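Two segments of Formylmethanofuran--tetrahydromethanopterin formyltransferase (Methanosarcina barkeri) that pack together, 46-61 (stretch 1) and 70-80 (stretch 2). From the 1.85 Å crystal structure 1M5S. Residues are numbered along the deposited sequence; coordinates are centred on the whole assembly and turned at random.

Stretch 1 (46-61) SVIMCPAEAGIERLAS
Stretch 2, residues 70-80: PGVYVQICTFK

The antiparallel pairing of strands 53-60 and 71-78 is broken by a beta bulge: Ile 56 pairs with Val 74, but Arg 58 pairs with Tyr 73, so Glu 57 is the extra residue. Its phi/psi of -85/-51° departs from the extended conformation, and its CA-to-CB bond points toward the opposing strand. Glu 57 N still donates to Tyr 73 O (2.9 Å), while Tyr 73 N donates to Arg 58 O (3.0 Å), so Tyr 73 binds two successive residues. The side chain of Glu 57, t at chi1 and chi2, accepts at OE1 a hydrogen bond from Gln 75 NE2 at 2.9 Å, with Gln 75 m at chi1 and t at chi2, a neutral amide meeting a buried carboxylate.

The strands run at 160°, their axes approaching to 4.2 Å. Before the bulge, reciprocal bonds join Glu 53 N to Cys 77 O (3.0 Å) and Cys 77 N to Glu 53 O (2.7 Å), then Gly 55 N to Gln 75 O and Gln 75 N to Gly 55 O (both 3.1 Å). Beyond it, Ala 60 N reaches Gly 71 O (2.7 Å) and Gly 71 N reaches Ala 60 O (3.0 Å); an ideal CB on Gly 71 would lie only 3.5 Å from Ala 60 CB.

One face carries Ala 54, Ile 56, Leu 59, Val 72, Val 74 and Ile 76. Beta-branched Ile and Val suit an extended backbone and pack well here: Ile 56 CG2 (chi1 m, chi2 t) lies 3.5 Å from Val 72 CG1 (chi1 t). On the other face, Tyr 73 (chi1 m, chi2 -81°) places CE2 3.6 Å from Ala 60 CB, whose small methyl packs obliquely against the ring, and 3.3 Å from Arg 58 NH2, over one face of the guanidinium.

Past the strand ends, Val 47 (chi1 m) sets CG2 over the Phe 79 ring (chi1 m), 3.7 Å from CE2. Val 47 N donates to Glu 53 OE2 (3.0 Å), tying the loop to the strand.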

# COMPACT_ATOMS: atom_id res chain seq x y z
N SER A 46 -19.93 -8.86 -10.85
CA SER A 46 -21.13 -9.68 -11.05
C SER A 46 -21.47 -9.81 -12.54
O SER A 46 -21.71 -8.79 -13.20
CB SER A 46 -22.32 -9.06 -10.29
OG SER A 46 -23.50 -9.85 -10.43
N VAL A 47 -21.53 -11.04 -13.05
CA VAL A 47 -21.80 -11.31 -14.48
C VAL A 47 -23.22 -10.92 -14.88
O VAL A 47 -23.61 -11.01 -16.05
CB VAL A 47 -21.61 -12.82 -14.85
CG1 VAL A 47 -20.14 -13.17 -14.91
CG2 VAL A 47 -22.32 -13.71 -13.84
N ILE A 48 -23.98 -10.45 -13.91
CA ILE A 48 -25.38 -10.12 -14.11
C ILE A 48 -25.52 -8.66 -14.60
O ILE A 48 -26.63 -8.19 -14.88
CB ILE A 48 -26.17 -10.43 -12.80
CG1 ILE A 48 -27.18 -11.55 -13.06
CG2 ILE A 48 -26.83 -9.17 -12.23
CD1 ILE A 48 -26.85 -12.87 -12.39
N MET A 49 -24.37 -8.01 -14.82
CA MET A 49 -24.30 -6.65 -15.40
C MET A 49 -22.87 -6.14 -15.68
O MET A 49 -22.68 -5.02 -16.16
CB MET A 49 -25.02 -5.65 -14.49
CG MET A 49 -26.36 -5.18 -15.01
SD MET A 49 -26.78 -3.56 -14.36
CE MET A 49 -26.38 -2.51 -15.81
N CYS A 50 -21.88 -6.93 -15.27
CA CYS A 50 -20.48 -6.68 -15.61
C CYS A 50 -20.05 -7.67 -16.69
O CYS A 50 -20.64 -8.76 -16.80
CB CYS A 50 -19.59 -6.87 -14.37
SG CYS A 50 -19.65 -5.52 -13.15
N PRO A 51 -19.02 -7.32 -17.48
CA PRO A 51 -18.49 -8.24 -18.50
C PRO A 51 -18.10 -9.62 -17.95
O PRO A 51 -18.18 -10.63 -18.66
CB PRO A 51 -17.28 -7.49 -19.07
CG PRO A 51 -17.63 -6.04 -18.89
CD PRO A 51 -18.41 -5.98 -17.59
N ALA A 52 -17.66 -9.66 -16.69
CA ALA A 52 -17.31 -10.93 -16.05
C ALA A 52 -17.38 -10.82 -14.54
O ALA A 52 -17.76 -9.78 -13.99
CB ALA A 52 -15.90 -11.36 -16.48
N GLU A 53 -17.12 -11.94 -13.88
CA GLU A 53 -16.87 -11.96 -12.44
C GLU A 53 -15.42 -12.38 -12.24
O GLU A 53 -15.03 -13.47 -12.63
CB GLU A 53 -17.79 -12.96 -11.75
CG GLU A 53 -19.01 -12.34 -11.10
CD GLU A 53 -20.07 -13.37 -10.71
OE1 GLU A 53 -19.69 -14.45 -10.20
OE2 GLU A 53 -21.27 -13.10 -10.92
N ALA A 54 -14.63 -11.51 -11.63
CA ALA A 54 -13.20 -11.74 -11.55
C ALA A 54 -12.60 -11.22 -10.25
O ALA A 54 -13.18 -10.38 -9.56
CB ALA A 54 -12.51 -11.09 -12.75
N GLY A 55 -11.43 -11.74 -9.91
CA GLY A 55 -10.75 -11.27 -8.72
C GLY A 55 -9.46 -12.01 -8.46
O GLY A 55 -9.13 -13.00 -9.12
N ILE A 56 -8.73 -11.52 -7.47
CA ILE A 56 -7.48 -12.12 -7.08
C ILE A 56 -7.75 -13.28 -6.13
O ILE A 56 -8.53 -13.16 -5.19
CB ILE A 56 -6.56 -11.08 -6.42
CG1 ILE A 56 -6.07 -10.09 -7.49
CG2 ILE A 56 -5.37 -11.76 -5.73
CD1 ILE A 56 -5.58 -8.80 -6.92
N GLU A 57 -7.18 -14.44 -6.45
CA GLU A 57 -7.37 -15.65 -5.66
C GLU A 57 -6.37 -15.66 -4.51
O GLU A 57 -6.74 -15.86 -3.35
CB GLU A 57 -7.15 -16.88 -6.57
CG GLU A 57 -7.25 -18.22 -5.87
CD GLU A 57 -6.82 -19.37 -6.74
OE1 GLU A 57 -7.23 -19.41 -7.92
OE2 GLU A 57 -6.05 -20.22 -6.26
N ARG A 58 -5.11 -15.44 -4.85
CA ARG A 58 -4.02 -15.40 -3.87
C ARG A 58 -2.70 -15.08 -4.57
O ARG A 58 -2.56 -15.25 -5.79
CB ARG A 58 -3.88 -16.75 -3.17
CG ARG A 58 -3.45 -17.87 -4.12
CD ARG A 58 -2.43 -18.83 -3.49
NE ARG A 58 -2.17 -20.02 -4.31
CZ ARG A 58 -0.95 -20.51 -4.57
NH1 ARG A 58 0.14 -19.91 -4.08
NH2 ARG A 58 -0.72 -21.59 -5.31
N LEU A 59 -1.77 -14.51 -3.81
CA LEU A 59 -0.43 -14.21 -4.30
C LEU A 59 0.34 -15.50 -4.56
O LEU A 59 0.19 -16.48 -3.83
CB LEU A 59 0.31 -13.37 -3.26
CG LEU A 59 0.14 -11.85 -3.24
CD1 LEU A 59 -1.22 -11.44 -3.75
CD2 LEU A 59 0.36 -11.35 -1.83
N ALA A 60 1.18 -15.48 -5.59
CA ALA A 60 2.06 -16.59 -5.90
C ALA A 60 3.49 -16.30 -5.46
O ALA A 60 4.04 -15.25 -5.81
CB ALA A 60 2.03 -16.88 -7.38
N SER A 61 4.06 -17.22 -4.71
CA SER A 61 5.45 -17.13 -4.26
C SER A 61 6.39 -17.32 -5.44
O SER A 61 6.11 -18.10 -6.34
CB SER A 61 5.73 -18.21 -3.21
OG SER A 61 7.10 -18.25 -2.86
N PRO A 70 7.77 -13.38 -8.59
CA PRO A 70 6.51 -13.17 -7.86
C PRO A 70 5.30 -13.13 -8.80
O PRO A 70 5.41 -12.63 -9.92
CB PRO A 70 6.73 -11.83 -7.18
CG PRO A 70 7.63 -11.11 -8.18
CD PRO A 70 8.63 -12.19 -8.49
N GLY A 71 4.16 -13.67 -8.37
CA GLY A 71 2.97 -13.61 -9.20
C GLY A 71 1.66 -13.52 -8.45
O GLY A 71 1.64 -13.40 -7.22
N VAL A 72 0.56 -13.45 -9.20
CA VAL A 72 -0.79 -13.39 -8.64
C VAL A 72 -1.69 -14.32 -9.47
O VAL A 72 -1.72 -14.22 -10.69
CB VAL A 72 -1.40 -11.96 -8.69
CG1 VAL A 72 -2.76 -11.95 -8.03
CG2 VAL A 72 -0.48 -10.96 -8.02
N TYR A 73 -2.36 -15.24 -8.79
CA TYR A 73 -3.41 -16.05 -9.42
C TYR A 73 -4.71 -15.26 -9.45
O TYR A 73 -5.12 -14.68 -8.44
CB TYR A 73 -3.64 -17.35 -8.65
CG TYR A 73 -2.51 -18.34 -8.76
CD1 TYR A 73 -2.39 -19.17 -9.87
CD2 TYR A 73 -1.58 -18.47 -7.73
CE1 TYR A 73 -1.38 -20.12 -9.95
CE2 TYR A 73 -0.56 -19.41 -7.80
CZ TYR A 73 -0.47 -20.23 -8.91
OH TYR A 73 0.53 -21.19 -8.95
N VAL A 74 -5.31 -15.17 -10.63
CA VAL A 74 -6.63 -14.58 -10.77
C VAL A 74 -7.61 -15.61 -11.33
O VAL A 74 -7.20 -16.67 -11.82
CB VAL A 74 -6.62 -13.32 -11.67
CG1 VAL A 74 -5.79 -12.21 -11.02
CG2 VAL A 74 -6.07 -13.65 -13.05
N GLN A 75 -8.89 -15.40 -11.04
CA GLN A 75 -9.95 -16.20 -11.62
C GLN A 75 -10.86 -15.25 -12.37
O GLN A 75 -11.13 -14.15 -11.91
CB GLN A 75 -10.74 -16.93 -10.53
CG GLN A 75 -9.99 -18.07 -9.88
CD GLN A 75 -10.81 -18.79 -8.82
OE1 GLN A 75 -12.03 -18.65 -8.75
NE2 GLN A 75 -10.14 -19.60 -8.00
N ILE A 76 -11.12 -15.60 -13.63
CA ILE A 76 -12.10 -14.86 -14.42
C ILE A 76 -13.24 -15.83 -14.71
O ILE A 76 -13.00 -17.00 -15.02
CB ILE A 76 -11.47 -14.34 -15.72
CG1 ILE A 76 -10.35 -13.34 -15.39
CG2 ILE A 76 -12.52 -13.67 -16.58
CD1 ILE A 76 -9.33 -13.11 -16.51
N CYS A 77 -14.45 -15.39 -14.39
CA CYS A 77 -15.62 -16.26 -14.32
C CYS A 77 -16.70 -15.74 -15.25
O CYS A 77 -16.92 -14.53 -15.36
CB CYS A 77 -16.18 -16.31 -12.90
SG CYS A 77 -15.00 -16.73 -11.59
N THR A 78 -17.48 -16.67 -15.81
CA THR A 78 -18.57 -16.29 -16.69
C THR A 78 -19.50 -17.50 -16.90
O THR A 78 -19.12 -18.64 -16.62
CB THR A 78 -17.99 -15.75 -18.02
OG1 THR A 78 -18.89 -14.79 -18.59
CG2 THR A 78 -17.74 -16.88 -18.98
N PHE A 79 -20.76 -17.23 -17.24
CA PHE A 79 -21.74 -18.32 -17.36
C PHE A 79 -21.45 -19.29 -18.49
O PHE A 79 -21.36 -20.50 -18.26
CB PHE A 79 -23.16 -17.75 -17.49
CG PHE A 79 -23.79 -17.41 -16.17
CD1 PHE A 79 -23.54 -18.19 -15.05
CD2 PHE A 79 -24.59 -16.28 -16.04
CE1 PHE A 79 -24.06 -17.85 -13.80
CE2 PHE A 79 -25.13 -15.92 -14.80
CZ PHE A 79 -24.86 -16.71 -13.67
N LYS A 80 -21.18 -18.77 -19.68
CA LYS A 80 -20.88 -19.61 -20.84
C LYS A 80 -19.39 -19.63 -21.20
O LYS A 80 -18.74 -18.59 -21.17
CB LYS A 80 -21.70 -19.13 -22.04
CG LYS A 80 -23.07 -19.79 -22.15
CD LYS A 80 -24.20 -18.78 -22.05
CE LYS A 80 -25.55 -19.48 -22.05
NZ LYS A 80 -25.60 -20.57 -21.02